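Local coordinates for metallo-beta-lactamase family protein (Staphylococcus aureus, PDB 3R2U) that probably acts as a metal-dependent hydrolase of the metallo-beta-lactamase superfamily, binding an iron ion and carrying rhodanese-like sequence in its C-terminal part, at residues A[331-336]-A[358-363]; A[161-166]-A[214-219]; A[43-48]-A[67-72]; A[195-200]-A[250-255]. All blocks are in the same frame, centred on the assembly; numbering follows the deposited sequence.

Contact 1: A[331-336]-A[358-363]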
loop_
_atom_site.group_PDB
_atom_site.type_symbol
_atom_site.label_atom_id
_atom_site.label_comp_id
_atom_site.label_asym_id
_atom_site.label_seq_id
_atom_site.Cartn_x
_atom_site.Cartn_y
_atom_site.Cartn_z
ATOM N N TRP A 331 8.132 -10.823 27.338
ATOM C CA TRP A 331 7.969 -10.995 28.762
ATOM C C TRP A 331 6.564 -11.396 29.175
ATOM O O TRP A 331 6.389 -11.888 30.284
ATOM C CB TRP A 331 8.376 -9.725 29.508
ATOM C CG TRP A 331 9.839 -9.432 29.413
ATOM C CD1 TRP A 331 10.452 -8.534 28.586
ATOM C CD2 TRP A 331 10.880 -10.071 30.154
ATOM N NE1 TRP A 331 11.818 -8.567 28.780
ATOM C CE2 TRP A 331 12.105 -9.505 29.735
ATOM C CE3 TRP A 331 10.895 -11.065 31.142
ATOM C CZ2 TRP A 331 13.329 -9.898 30.274
ATOM C CZ3 TRP A 331 12.113 -11.459 31.671
ATOM C CH2 TRP A 331 13.311 -10.876 31.238
ATOM N N TYR A 332 5.567 -11.197 28.299
ATOM C CA TYR A 332 4.167 -11.490 28.632
ATOM C C TYR A 332 3.468 -12.508 27.746
ATOM O O TYR A 332 2.454 -13.050 28.156
ATOM C CB TYR A 332 3.332 -10.208 28.562
ATOM C CG TYR A 332 3.812 -9.128 29.483
ATOM C CD1 TYR A 332 4.680 -8.145 29.029
ATOM C CD2 TYR A 332 3.415 -9.097 30.813
ATOM C CE1 TYR A 332 5.142 -7.161 29.873
ATOM C CE2 TYR A 332 3.880 -8.117 31.670
ATOM C CZ TYR A 332 4.743 -7.156 31.188
ATOM O OH TYR A 332 5.200 -6.173 32.011
ATOM N N LEU A 333 3.999 -12.773 26.553
ATOM C CA LEU A 333 3.329 -13.670 25.619
ATOM C C LEU A 333 3.257 -15.061 26.196
ATOM O O LEU A 333 4.260 -15.595 26.631
ATOM C CB LEU A 333 4.063 -13.711 24.258
ATOM C CG LEU A 333 3.303 -14.368 23.091
ATOM C CD1 LEU A 333 2.039 -13.614 22.757
ATOM C CD2 LEU A 333 4.173 -14.459 21.860
ATOM N N ASN A 334 2.061 -15.624 26.249
ATOM C CA ASN A 334 1.892 -16.998 26.699
ATOM C C ASN A 334 1.531 -17.848 25.450
ATOM O O ASN A 334 0.414 -17.740 24.906
ATOM C CB ASN A 334 0.815 -17.065 27.774
ATOM C CG ASN A 334 0.706 -18.424 28.403
ATOM O OD1 ASN A 334 1.015 -19.443 27.785
ATOM N ND2 ASN A 334 0.257 -18.450 29.643
ATOM N N TYR A 335 2.487 -18.670 24.987
ATOM C CA TYR A 335 2.285 -19.483 23.786
ATOM C C TYR A 335 1.192 -20.530 23.900
ATOM O O TYR A 335 0.725 -21.042 22.892
ATOM C CB TYR A 335 3.597 -20.168 23.360
ATOM C CG TYR A 335 4.589 -19.234 22.714
ATOM C CD1 TYR A 335 5.346 -18.359 23.480
ATOM C CD2 TYR A 335 4.781 -19.230 21.332
ATOM C CE1 TYR A 335 6.254 -17.517 22.901
ATOM C CE2 TYR A 335 5.714 -18.397 20.747
ATOM C CZ TYR A 335 6.439 -17.536 21.543
ATOM O OH TYR A 335 7.357 -16.670 21.012
ATOM N N ASP A 336 0.786 -20.839 25.117
ATOM C CA ASP A 336 -0.229 -21.852 25.367
ATOM C C ASP A 336 -1.642 -21.280 25.388
ATOM O O ASP A 336 -2.605 -22.022 25.643
ATOM C CB ASP A 336 0.054 -22.541 26.712
ATOM C CG ASP A 336 1.460 -23.163 26.779
ATOM O OD1 ASP A 336 1.956 -23.624 25.752
ATOM O OD2 ASP A 336 2.059 -23.221 27.866
ATOM N N ILE A 358 7.728 -14.669 15.652
ATOM C CA ILE A 358 8.270 -15.346 16.843
ATOM C C ILE A 358 7.470 -16.619 17.127
ATOM O O ILE A 358 7.417 -17.117 18.250
ATOM C CB ILE A 358 8.422 -14.431 18.096
ATOM C CG1 ILE A 358 7.095 -13.826 18.536
ATOM C CG2 ILE A 358 9.418 -13.325 17.823
ATOM C CD1 ILE A 358 7.173 -13.227 19.947
ATOM N N GLY A 359 6.860 -17.169 16.083
ATOM C CA GLY A 359 6.171 -18.452 16.183
ATOM C C GLY A 359 4.865 -18.529 16.932
ATOM O O GLY A 359 4.510 -19.606 17.474
ATOM N N TYR A 360 4.134 -17.420 16.977
ATOM C CA TYR A 360 2.834 -17.371 17.660
ATOM C C TYR A 360 1.753 -17.118 16.612
ATOM O O TYR A 360 1.732 -16.052 15.986
ATOM C CB TYR A 360 2.810 -16.293 18.756
ATOM C CG TYR A 360 1.506 -16.286 19.503
ATOM C CD1 TYR A 360 1.265 -17.198 20.551
ATOM C CD2 TYR A 360 0.489 -15.421 19.142
ATOM C CE1 TYR A 360 0.054 -17.204 21.218
ATOM C CE2 TYR A 360 -0.720 -15.424 19.799
ATOM C CZ TYR A 360 -0.942 -16.325 20.824
ATOM O OH TYR A 360 -2.151 -16.319 21.474
ATOM N N ASP A 361 0.856 -18.092 16.427
ATOM C CA ASP A 361 -0.184 -18.020 15.384
ATOM C C ASP A 361 -1.593 -18.007 15.974
ATOM O O ASP A 361 -2.558 -18.233 15.255
ATOM C CB ASP A 361 -0.094 -19.276 14.468
ATOM C CG ASP A 361 1.170 -19.317 13.613
ATOM O OD1 ASP A 361 1.838 -18.274 13.400
ATOM O OD2 ASP A 361 1.484 -20.412 13.124
ATOM N N ASP A 362 -1.719 -17.731 17.264
ATOM C CA ASP A 362 -3.002 -17.910 17.950
ATOM C C ASP A 362 -3.765 -16.651 18.407
ATOM O O ASP A 362 -4.547 -16.720 19.357
ATOM C CB ASP A 362 -2.796 -18.868 19.124
ATOM C CG ASP A 362 -2.433 -20.278 18.668
ATOM O OD1 ASP A 362 -2.724 -20.622 17.519
ATOM O OD2 ASP A 362 -1.859 -21.049 19.462
ATOM N N ILE A 363 -3.579 -15.533 17.718
ATOM C CA ILE A 363 -4.366 -14.329 18.019
ATOM C C ILE A 363 -5.798 -14.719 17.687
ATOM O O ILE A 363 -6.085 -15.208 16.589
ATOM C CB ILE A 363 -3.940 -13.125 17.208
ATOM C CG1 ILE A 363 -2.525 -12.713 17.600
ATOM C CG2 ILE A 363 -4.883 -11.936 17.432
ATOM C CD1 ILE A 363 -2.366 -12.308 19.066
#

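Contact 2: A[161-166]-A[214-219]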
loop_
_atom_site.group_PDB
_atom_site.type_symbol
_atom_site.label_atom_id
_atom_site.label_comp_id
_atom_site.label_asym_id
_atom_site.label_seq_id
_atom_site.Cartn_x
_atom_site.Cartn_y
_atom_site.Cartn_z
ATOM N N VAL A 161 40.320 -16.078 -2.776
ATOM C CA VAL A 161 40.342 -15.719 -1.368
ATOM C C VAL A 161 38.907 -15.528 -0.922
ATOM O O VAL A 161 38.055 -15.187 -1.743
ATOM C CB VAL A 161 41.118 -14.396 -1.132
ATOM C CG1 VAL A 161 42.631 -14.555 -1.444
ATOM C CG2 VAL A 161 40.518 -13.257 -1.959
ATOM N N PRO A 162 38.627 -15.757 0.371
ATOM C CA PRO A 162 37.274 -15.597 0.875
ATOM C C PRO A 162 36.862 -14.139 0.926
ATOM O O PRO A 162 37.709 -13.242 1.024
ATOM C CB PRO A 162 37.352 -16.205 2.273
ATOM C CG PRO A 162 38.779 -16.019 2.676
ATOM C CD PRO A 162 39.553 -16.211 1.430
ATOM N N MET A 163 35.561 -13.907 0.851
ATOM C CA MET A 163 35.005 -12.576 0.863
ATOM C C MET A 163 34.413 -12.216 2.213
ATOM O O MET A 163 34.536 -11.093 2.660
ATOM C CB MET A 163 33.902 -12.466 -0.195
ATOM C CG MET A 163 33.265 -11.050 -0.328
ATOM S SD MET A 163 31.687 -11.071 -1.207
ATOM C CE MET A 163 32.174 -11.734 -2.791
ATOM N N GLY A 164 33.736 -13.161 2.859
ATOM C CA GLY A 164 33.075 -12.854 4.107
ATOM C C GLY A 164 32.604 -14.081 4.854
ATOM O O GLY A 164 32.616 -15.187 4.322
ATOM N N LEU A 165 32.187 -13.863 6.095
ATOM C CA LEU A 165 31.731 -14.916 6.956
ATOM C C LEU A 165 30.333 -14.616 7.471
ATOM O O LEU A 165 30.108 -13.557 8.068
ATOM C CB LEU A 165 32.656 -15.023 8.150
ATOM C CG LEU A 165 32.403 -16.129 9.199
ATOM C CD1 LEU A 165 32.766 -17.493 8.643
ATOM C CD2 LEU A 165 33.202 -15.838 10.487
ATOM N N PHE A 166 29.401 -15.535 7.233
ATOM C CA PHE A 166 28.060 -15.428 7.829
ATOM C C PHE A 166 28.260 -15.996 9.217
ATOM O O PHE A 166 28.434 -17.210 9.381
ATOM C CB PHE A 166 27.048 -16.230 7.045
ATOM C CG PHE A 166 26.795 -15.677 5.697
ATOM C CD1 PHE A 166 25.947 -14.582 5.544
ATOM C CD2 PHE A 166 27.409 -16.237 4.569
ATOM C CE1 PHE A 166 25.700 -14.042 4.290
ATOM C CE2 PHE A 166 27.171 -15.711 3.312
ATOM C CZ PHE A 166 26.317 -14.608 3.166
ATOM N N GLN A 214 34.634 -9.671 5.135
ATOM C CA GLN A 214 33.505 -9.036 5.808
ATOM C C GLN A 214 32.924 -9.991 6.855
ATOM O O GLN A 214 33.126 -11.199 6.773
ATOM C CB GLN A 214 32.419 -8.681 4.815
ATOM C CG GLN A 214 32.845 -7.689 3.753
ATOM C CD GLN A 214 31.720 -7.380 2.796
ATOM O OE1 GLN A 214 30.593 -7.168 3.215
ATOM N NE2 GLN A 214 32.023 -7.336 1.507
ATOM N N ILE A 215 32.226 -9.427 7.844
ATOM C CA ILE A 215 31.538 -10.189 8.873
ATOM C C ILE A 215 30.054 -9.881 8.680
ATOM O O ILE A 215 29.636 -8.729 8.751
ATOM C CB ILE A 215 31.962 -9.785 10.325
ATOM C CG1 ILE A 215 33.453 -10.021 10.579
ATOM C CG2 ILE A 215 31.145 -10.531 11.351
ATOM C CD1 ILE A 215 33.928 -11.408 10.324
ATOM N N TRP A 216 29.272 -10.911 8.407
ATOM C CA TRP A 216 27.854 -10.772 8.181
ATOM C C TRP A 216 27.096 -11.456 9.318
ATOM O O TRP A 216 26.810 -12.634 9.245
ATOM C CB TRP A 216 27.494 -11.403 6.846
ATOM C CG TRP A 216 28.220 -10.798 5.676
ATOM C CD1 TRP A 216 28.373 -9.471 5.402
ATOM C CD2 TRP A 216 28.823 -11.504 4.588
ATOM N NE1 TRP A 216 29.066 -9.304 4.227
ATOM C CE2 TRP A 216 29.351 -10.537 3.704
ATOM C CE3 TRP A 216 28.992 -12.862 4.288
ATOM C CZ2 TRP A 216 30.033 -10.885 2.531
ATOM C CZ3 TRP A 216 29.662 -13.207 3.116
ATOM C CH2 TRP A 216 30.175 -12.216 2.253
ATOM N N PRO A 217 26.760 -10.698 10.371
ATOM C CA PRO A 217 26.153 -11.266 11.564
ATOM C C PRO A 217 24.655 -11.560 11.433
ATOM O O PRO A 217 23.991 -11.069 10.518
ATOM C CB PRO A 217 26.417 -10.185 12.614
ATOM C CG PRO A 217 26.320 -8.913 11.822
ATOM C CD PRO A 217 26.842 -9.227 10.448
ATOM N N GLY A 218 24.148 -12.344 12.374
ATOM C CA GLY A 218 22.753 -12.737 12.390
ATOM C C GLY A 218 21.870 -11.804 13.175
ATOM O O GLY A 218 20.658 -11.855 13.055
ATOM N N HIS A 219 22.470 -10.962 14.010
ATOM C CA HIS A 219 21.702 -10.001 14.793
ATOM C C HIS A 219 22.474 -8.718 14.884
ATOM O O HIS A 219 23.707 -8.721 14.857
ATOM C CB HIS A 219 21.353 -10.516 16.193
ATOM C CG HIS A 219 20.269 -11.545 16.202
ATOM N ND1 HIS A 219 20.521 -12.897 16.078
ATOM C CD2 HIS A 219 18.922 -11.422 16.319
ATOM C CE1 HIS A 219 19.379 -13.561 16.106
ATOM N NE2 HIS A 219 18.392 -12.689 16.245
#

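Contact 3: A[43-48]-A[67-72]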
loop_
_atom_site.group_PDB
_atom_site.type_symbol
_atom_site.label_atom_id
_atom_site.label_comp_id
_atom_site.label_asym_id
_atom_site.label_seq_id
_atom_site.Cartn_x
_atom_site.Cartn_y
_atom_site.Cartn_z
ATOM N N GLY A 43 23.141 -15.281 -4.444
ATOM C CA GLY A 43 22.764 -15.906 -5.673
ATOM C C GLY A 43 23.873 -15.968 -6.682
ATOM O O GLY A 43 24.678 -15.036 -6.801
ATOM N N CYS A 44 23.891 -17.069 -7.426
ATOM C CA CYS A 44 24.887 -17.301 -8.465
ATOM C C CYS A 44 24.312 -16.809 -9.774
ATOM O O CYS A 44 23.334 -17.375 -10.291
ATOM C CB CYS A 44 25.187 -18.791 -8.561
ATOM S SG CYS A 44 26.321 -19.268 -9.878
ATOM N N GLN A 45 24.903 -15.765 -10.326
ATOM C CA GLN A 45 24.389 -15.232 -11.592
ATOM C C GLN A 45 24.610 -16.198 -12.763
ATOM O O GLN A 45 23.794 -16.240 -13.692
ATOM C CB GLN A 45 24.943 -13.830 -11.883
ATOM C CG GLN A 45 24.362 -12.718 -10.942
ATOM C CD GLN A 45 22.843 -12.487 -11.090
ATOM O OE1 GLN A 45 22.201 -13.005 -12.017
ATOM N NE2 GLN A 45 22.271 -11.688 -10.180
ATOM N N LYS A 46 25.656 -17.016 -12.694
ATOM C CA LYS A 46 25.908 -17.987 -13.760
ATOM C C LYS A 46 24.838 -19.088 -13.859
ATOM O O LYS A 46 24.374 -19.385 -14.955
ATOM C CB LYS A 46 27.297 -18.589 -13.608
ATOM C CG LYS A 46 28.383 -17.552 -13.857
ATOM C CD LYS A 46 29.776 -18.109 -13.685
ATOM C CE LYS A 46 30.811 -17.121 -14.210
ATOM N NZ LYS A 46 30.579 -16.787 -15.655
ATOM N N THR A 47 24.428 -19.677 -12.736
ATOM C CA THR A 47 23.435 -20.752 -12.766
ATOM C C THR A 47 22.031 -20.326 -12.337
ATOM O O THR A 47 21.069 -20.996 -12.652
ATOM C CB THR A 47 23.821 -21.876 -11.814
ATOM O OG1 THR A 47 23.726 -21.391 -10.471
ATOM C CG2 THR A 47 25.238 -22.372 -12.094
ATOM N N GLY A 48 21.915 -19.237 -11.583
ATOM C CA GLY A 48 20.613 -18.801 -11.080
ATOM C C GLY A 48 20.275 -19.369 -9.699
ATOM O O GLY A 48 19.269 -18.981 -9.091
ATOM N N ASP A 67 13.004 -13.256 -7.575
ATOM C CA ASP A 67 12.295 -13.054 -8.838
ATOM C C ASP A 67 12.845 -11.868 -9.622
ATOM O O ASP A 67 13.065 -11.990 -10.792
ATOM C CB ASP A 67 10.793 -12.840 -8.628
ATOM C CG ASP A 67 10.042 -14.130 -8.356
ATOM O OD1 ASP A 67 10.696 -15.198 -8.341
ATOM O OD2 ASP A 67 8.789 -14.063 -8.163
ATOM N N GLU A 68 13.054 -10.742 -8.948
ATOM C CA GLU A 68 13.573 -9.527 -9.592
ATOM C C GLU A 68 14.951 -9.745 -10.204
ATOM O O GLU A 68 15.264 -9.183 -11.231
ATOM C CB GLU A 68 13.674 -8.377 -8.573
ATOM C CG GLU A 68 12.346 -7.856 -8.038
ATOM C CD GLU A 68 12.502 -6.872 -6.850
ATOM O OE1 GLU A 68 13.637 -6.682 -6.350
ATOM O OE2 GLU A 68 11.476 -6.297 -6.412
ATOM N N GLU A 69 15.758 -10.577 -9.563
ATOM C CA GLU A 69 17.126 -10.839 -9.998
ATOM C C GLU A 69 17.285 -12.033 -10.923
ATOM O O GLU A 69 18.385 -12.302 -11.331
ATOM C CB GLU A 69 18.008 -11.064 -8.771
ATOM C CG GLU A 69 18.045 -9.870 -7.831
ATOM C CD GLU A 69 18.658 -8.651 -8.497
ATOM O OE1 GLU A 69 19.579 -8.841 -9.312
ATOM O OE2 GLU A 69 18.208 -7.519 -8.219
ATOM N N GLY A 70 16.204 -12.744 -11.243
ATOM C CA GLY A 70 16.284 -13.920 -12.104
ATOM C C GLY A 70 16.865 -15.152 -11.404
ATOM O O GLY A 70 17.371 -16.074 -12.045
ATOM N N LEU A 71 16.783 -15.177 -10.087
ATOM C CA LEU A 71 17.326 -16.279 -9.312
ATOM C C LEU A 71 16.214 -17.209 -8.863
ATOM O O LEU A 71 15.049 -16.814 -8.782
ATOM C CB LEU A 71 18.030 -15.729 -8.078
ATOM C CG LEU A 71 19.192 -14.769 -8.315
ATOM C CD1 LEU A 71 19.515 -14.003 -7.034
ATOM C CD2 LEU A 71 20.394 -15.499 -8.866
ATOM N N THR A 72 16.590 -18.434 -8.535
ATOM C CA THR A 72 15.665 -19.422 -8.031
ATOM C C THR A 72 16.180 -19.878 -6.672
ATOM O O THR A 72 17.320 -20.308 -6.550
ATOM C CB THR A 72 15.568 -20.635 -8.980
ATOM O OG1 THR A 72 15.137 -20.183 -10.261
ATOM C CG2 THR A 72 14.569 -21.673 -8.451
#

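Contact 4: A[195-200]-A[250-255]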
loop_
_atom_site.group_PDB
_atom_site.type_symbol
_atom_site.label_atom_id
_atom_site.label_comp_id
_atom_site.label_asym_id
_atom_site.label_seq_id
_atom_site.Cartn_x
_atom_site.Cartn_y
_atom_site.Cartn_z
ATOM N N GLY A 195 30.627 -23.271 27.755
ATOM C CA GLY A 195 30.205 -22.579 26.532
ATOM C C GLY A 195 31.161 -21.426 26.265
ATOM O O GLY A 195 31.565 -21.182 25.126
ATOM N N ALA A 196 31.537 -20.734 27.337
ATOM C CA ALA A 196 32.487 -19.632 27.256
ATOM C C ALA A 196 33.850 -20.133 26.732
ATOM O O ALA A 196 34.469 -19.494 25.876
ATOM C CB ALA A 196 32.641 -18.973 28.618
ATOM N N LYS A 197 34.309 -21.274 27.228
ATOM C CA LYS A 197 35.576 -21.844 26.757
ATOM C C LYS A 197 35.532 -22.172 25.279
ATOM O O LYS A 197 36.492 -21.908 24.569
ATOM C CB LYS A 197 35.965 -23.073 27.552
ATOM C CG LYS A 197 36.486 -22.749 28.930
ATOM C CD LYS A 197 36.792 -24.023 29.713
ATOM C CE LYS A 197 37.478 -23.728 31.050
ATOM N NZ LYS A 197 36.621 -22.942 31.989
ATOM N N GLN A 198 34.418 -22.746 24.817
ATOM C CA GLN A 198 34.234 -23.030 23.394
ATOM C C GLN A 198 34.317 -21.727 22.576
ATOM O O GLN A 198 34.968 -21.676 21.525
ATOM C CB GLN A 198 32.895 -23.742 23.136
ATOM C CG GLN A 198 32.852 -25.219 23.608
ATOM C CD GLN A 198 31.546 -25.928 23.227
ATOM O OE1 GLN A 198 30.445 -25.397 23.407
ATOM N NE2 GLN A 198 31.672 -27.129 22.703
ATOM N N MET A 199 33.677 -20.678 23.086
ATOM C CA MET A 199 33.681 -19.375 22.438
ATOM C C MET A 199 35.090 -18.814 22.320
ATOM O O MET A 199 35.462 -18.294 21.273
ATOM C CB MET A 199 32.804 -18.390 23.208
ATOM C CG MET A 199 32.758 -17.002 22.583
ATOM S SD MET A 199 32.143 -17.002 20.892
ATOM C CE MET A 199 30.377 -16.923 21.200
ATOM N N PHE A 200 35.866 -18.904 23.393
ATOM C CA PHE A 200 37.246 -18.424 23.383
ATOM C C PHE A 200 38.052 -19.160 22.308
ATOM O O PHE A 200 38.788 -18.546 21.561
ATOM C CB PHE A 200 37.861 -18.613 24.758
ATOM C CG PHE A 200 39.299 -18.169 24.870
ATOM C CD1 PHE A 200 39.621 -16.824 24.948
ATOM C CD2 PHE A 200 40.318 -19.106 24.970
ATOM C CE1 PHE A 200 40.942 -16.412 25.094
ATOM C CE2 PHE A 200 41.663 -18.697 25.108
ATOM C CZ PHE A 200 41.966 -17.359 25.177
ATOM N N ASN A 250 43.142 -11.981 25.630
ATOM C CA ASN A 250 43.797 -13.266 25.411
ATOM C C ASN A 250 43.969 -14.118 26.678
ATOM O O ASN A 250 44.531 -15.211 26.625
ATOM C CB ASN A 250 45.106 -13.051 24.639
ATOM C CG ASN A 250 44.856 -12.515 23.230
ATOM O OD1 ASN A 250 43.884 -12.907 22.568
ATOM N ND2 ASN A 250 45.727 -11.626 22.766
ATOM N N ASN A 251 43.468 -13.623 27.809
ATOM C CA ASN A 251 43.484 -14.384 29.055
ATOM C C ASN A 251 42.129 -15.107 29.131
ATOM O O ASN A 251 41.089 -14.472 29.258
ATOM C CB ASN A 251 43.688 -13.454 30.250
ATOM C CG ASN A 251 43.684 -14.187 31.582
ATOM O OD1 ASN A 251 42.817 -15.018 31.859
ATOM N ND2 ASN A 251 44.636 -13.842 32.436
ATOM N N GLU A 252 42.156 -16.433 29.052
ATOM C CA GLU A 252 40.935 -17.233 29.036
ATOM C C GLU A 252 40.000 -16.980 30.214
ATOM O O GLU A 252 38.793 -16.851 30.029
ATOM C CB GLU A 252 41.267 -18.726 28.929
ATOM C CG GLU A 252 40.023 -19.622 28.748
ATOM C CD GLU A 252 40.373 -21.098 28.606
ATOM O OE1 GLU A 252 41.302 -21.424 27.842
ATOM O OE2 GLU A 252 39.717 -21.934 29.248
ATOM N N ALA A 253 40.560 -16.907 31.415
ATOM C CA ALA A 253 39.768 -16.700 32.629
ATOM C C ALA A 253 39.038 -15.360 32.615
ATOM O O ALA A 253 37.862 -15.282 32.988
ATOM C CB ALA A 253 40.664 -16.810 33.884
ATOM N N THR A 254 39.749 -14.308 32.201
ATOM C CA THR A 254 39.192 -12.957 32.141
ATOM C C THR A 254 38.103 -12.895 31.067
ATOM O O THR A 254 37.085 -12.231 31.241
ATOM C CB THR A 254 40.283 -11.930 31.814
ATOM O OG1 THR A 254 41.305 -12.000 32.807
ATOM C CG2 THR A 254 39.720 -10.502 31.763
ATOM N N PHE A 255 38.349 -13.591 29.961
ATOM C CA PHE A 255 37.421 -13.667 28.844
ATOM C C PHE A 255 36.120 -14.303 29.302
ATOM O O PHE A 255 35.042 -13.740 29.097
ATOM C CB PHE A 255 38.052 -14.504 27.731
ATOM C CG PHE A 255 37.209 -14.629 26.508
ATOM C CD1 PHE A 255 36.272 -15.646 26.399
ATOM C CD2 PHE A 255 37.378 -13.756 25.441
ATOM C CE1 PHE A 255 35.492 -15.774 25.248
ATOM C CE2 PHE A 255 36.602 -13.881 24.286
ATOM C CZ PHE A 255 35.660 -14.896 24.198
#

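Contact 1: A[331-336]-A[358-363]
Contact 1 is an aromatic and apolar packing of two loops, Tyr-335 and Leu-333 against Ile-358 and Tyr-360. The loop of 331-336 leads into strand 339-342, and that of 358-363 runs from helix 345-356 into strand 363-367. Both strands belong to the four-stranded parallel sheet near the C-terminal end of the modelled chain. Tyr-335 OH donates to Ile-358 O at 2.8 Å, tilted 18° from the carbonyl plane. This carbonyl oxygen and that of Gly-359 lie at the edge of the Tyr-335 ring. The two tyrosines form a T-shaped pair, with the edge of Tyr-360 toward the face of Tyr-335. Their ring centroids are 6.0 Å apart and the planes stand at 81°. Tyr-360 CG is anti to its own backbone N (chi1 -177°), which turns one face of the ring to Leu-333. Leu-333 CD1 sits over the centre of that ring, 4.1 Å from the centroid, as a CH-pi contact. Leu-333 CD2 meets Ile-358 CD1 tip to tip at 3.8 Å. Tyr-360 OH is held outside the two segments by Gln-337 O. In the first loop, Asn-334 OD1 accepts from Asp-336 N in an Asx turn. In the second, Gly-359 is the C-prime residue of a Schellman motif that ends helix 345-356. The whole is a helix-to-strand turn packed on the neighbouring strand entry, in an alpha/beta arrangement that may resemble a rhodanese-like fold.

Contact 2: A[161-166]-A[214-219]
Trp-216 packs on Gly-164 and Phe-166 across two neighbouring parallel strands, 164-168 and 214-217. They lie within one six-stranded mixed sheet of the metallo-beta-lactamase fold. Gly-164 pairs with Gln-214, Leu-165 with Ile-215 and Phe-166 with Trp-216. Three backbone bonds hold this register, among them Trp-216 N to Leu-165 O at 2.8 Å. The tight part lies on the Trp-216 side of the sheet. Gly-164 CA sits over one face of the indole, 3.5 Å from Trp-216 CH2. The Phe-166 ring meets the indole obliquely, the planes 44° apart, with Trp-216 CE3 over the centre of the Phe-166 ring. Met-163 SD comes at the indole edge, 3.9 Å from Trp-216 CH2, a Met-aromatic contact. The other side of the sheet is looser between these strands: Leu-165 CB comes only within 4.4 Å of Ile-215 CD1. None of the touching residues is solvent-exposed, and Ile-232 of the second subunit packs on Met-163, Gln-214 and Trp-216. Past the strand, His-219 ND1 is hydrogen-bonded to OD1 of the iron ligand Asp-169. The indole is also gripped within its own strand: Trp-216 NE1 donates to Gln-214 OE1 at 2.8 Å, from above the amide carbonyl plane.

Contact 3: A[43-48]-A[67-72]
Leu-71 turns its CG anti to the carbonyl carbon (chi1 -60°), and the extended second torsion then carries both methyls to the end of strand 37-44 and the turn after it. Leu-71 CD1 lies 4.0 Å from Gly-43 CA. Leu-71 CD2 lies 3.8 Å from Cys-44 O and is also close to Gly-48 O. Gly-43 has no side chain, and Leu-71 CD1 packs straight on its CA. Phe-26 of strand 25-32 also touches Leu-71. Gln-45 is bent at chi2 (-64°), which brings its amide across toward Glu-69. The amide and carboxylate planes stand steeply to each other. Gln-45 NE2 stays 4.0 Å from Glu-69 OE1, so the pair is a loose polar approach. Glu-69 OE1 has a long, weak ion pair with Lys-323 of the second subunit.

The firm link is through the backbone. Thr-72 N donates to Gly-48 O at 2.8 Å, nearly straight at 170°. The same oxygen receives a CA-H...O contact from Leu-71 CA at 3.3 Å. Thus Gly-48 O meets the chain just where strand 72-77 begins. The 43-48 turn is also braced internally. Gly-48 N bonds to Cys-44 O at 2.7 Å, and Thr-47 N bonds to Cys-44 SG.

On the other segment, Gly-70 ends helix 60-69 with a Schellman motif, at positive phi. A turn joins antiparallel strands 37-44 and 49-53, and helix 60-69 then leads into strand 72-77, parallel to 49-53. This is a beta-hairpin followed by a beta-alpha-beta crossover, in the N-terminal sheet of the metallo-beta-lactamase fold.

Contact 4: A[195-200]-A[250-255]
Helix 191-206 meets the start of helix 252-260 through an aromatic pair, Phe-200 and Phe-255. The edge of the Phe-200 ring points at the face of Phe-255. The ring centroids are 5.2 Å apart and the planes stand at 63°. Their closest approach is Phe-200 CD1 to Phe-255 CG, 3.6 Å. Both side chains have CG anti to the backbone N (chi1 179° and -179°) and reach across the gap between the helices. Met-199 CG comes to the edge of the Phe-255 ring, 3.9 Å from CZ. Asn-250 O lies at the edge of Phe-200, 3.6 Å from CZ.

The second helix opens at the same place. Asn-251 is its N-cap, and Asn-251 OD1 accepts from Thr-254 N at 3.2 Å, from above the amide carbonyl plane. The next residue, Glu-252, lies over one face of Phe-200, with its CA 4.0 Å from the ring centroid as a CH-pi contact. Glu-252 crosses the Lys-197 chain at about a right angle, with Glu-252 OE2 3.3 Å from Lys-197 CG. The charges do not close a salt bridge here, and Lys-197 NZ pairs instead with Glu-193. Trp-245 also meets the Phe-255 ring, while Ile-176 touches both Met-199 and Phe-255.

Contact 2 is the buried one, joining two strands of one mixed sheet by backbone bonds and a tryptophan packed on glycine. Contacts 1, 3 and 4 are only partly buried. Contact 3 lies at strand ends of the other mixed sheet, where a turn meets the end of helix 60-69 through one backbone bond and a leucine. Contact 4 has no hydrogen bond between its segments and relies on aromatic rings between helices. It shares the chain path of contact 2, since helix 191-206 runs between strands 164-168 and 214-217. Contact 1 stands apart, on the parallel sheet, its centre about 32 Å from that of contact 2. Contacts 2 and 3 both touch the second subunit.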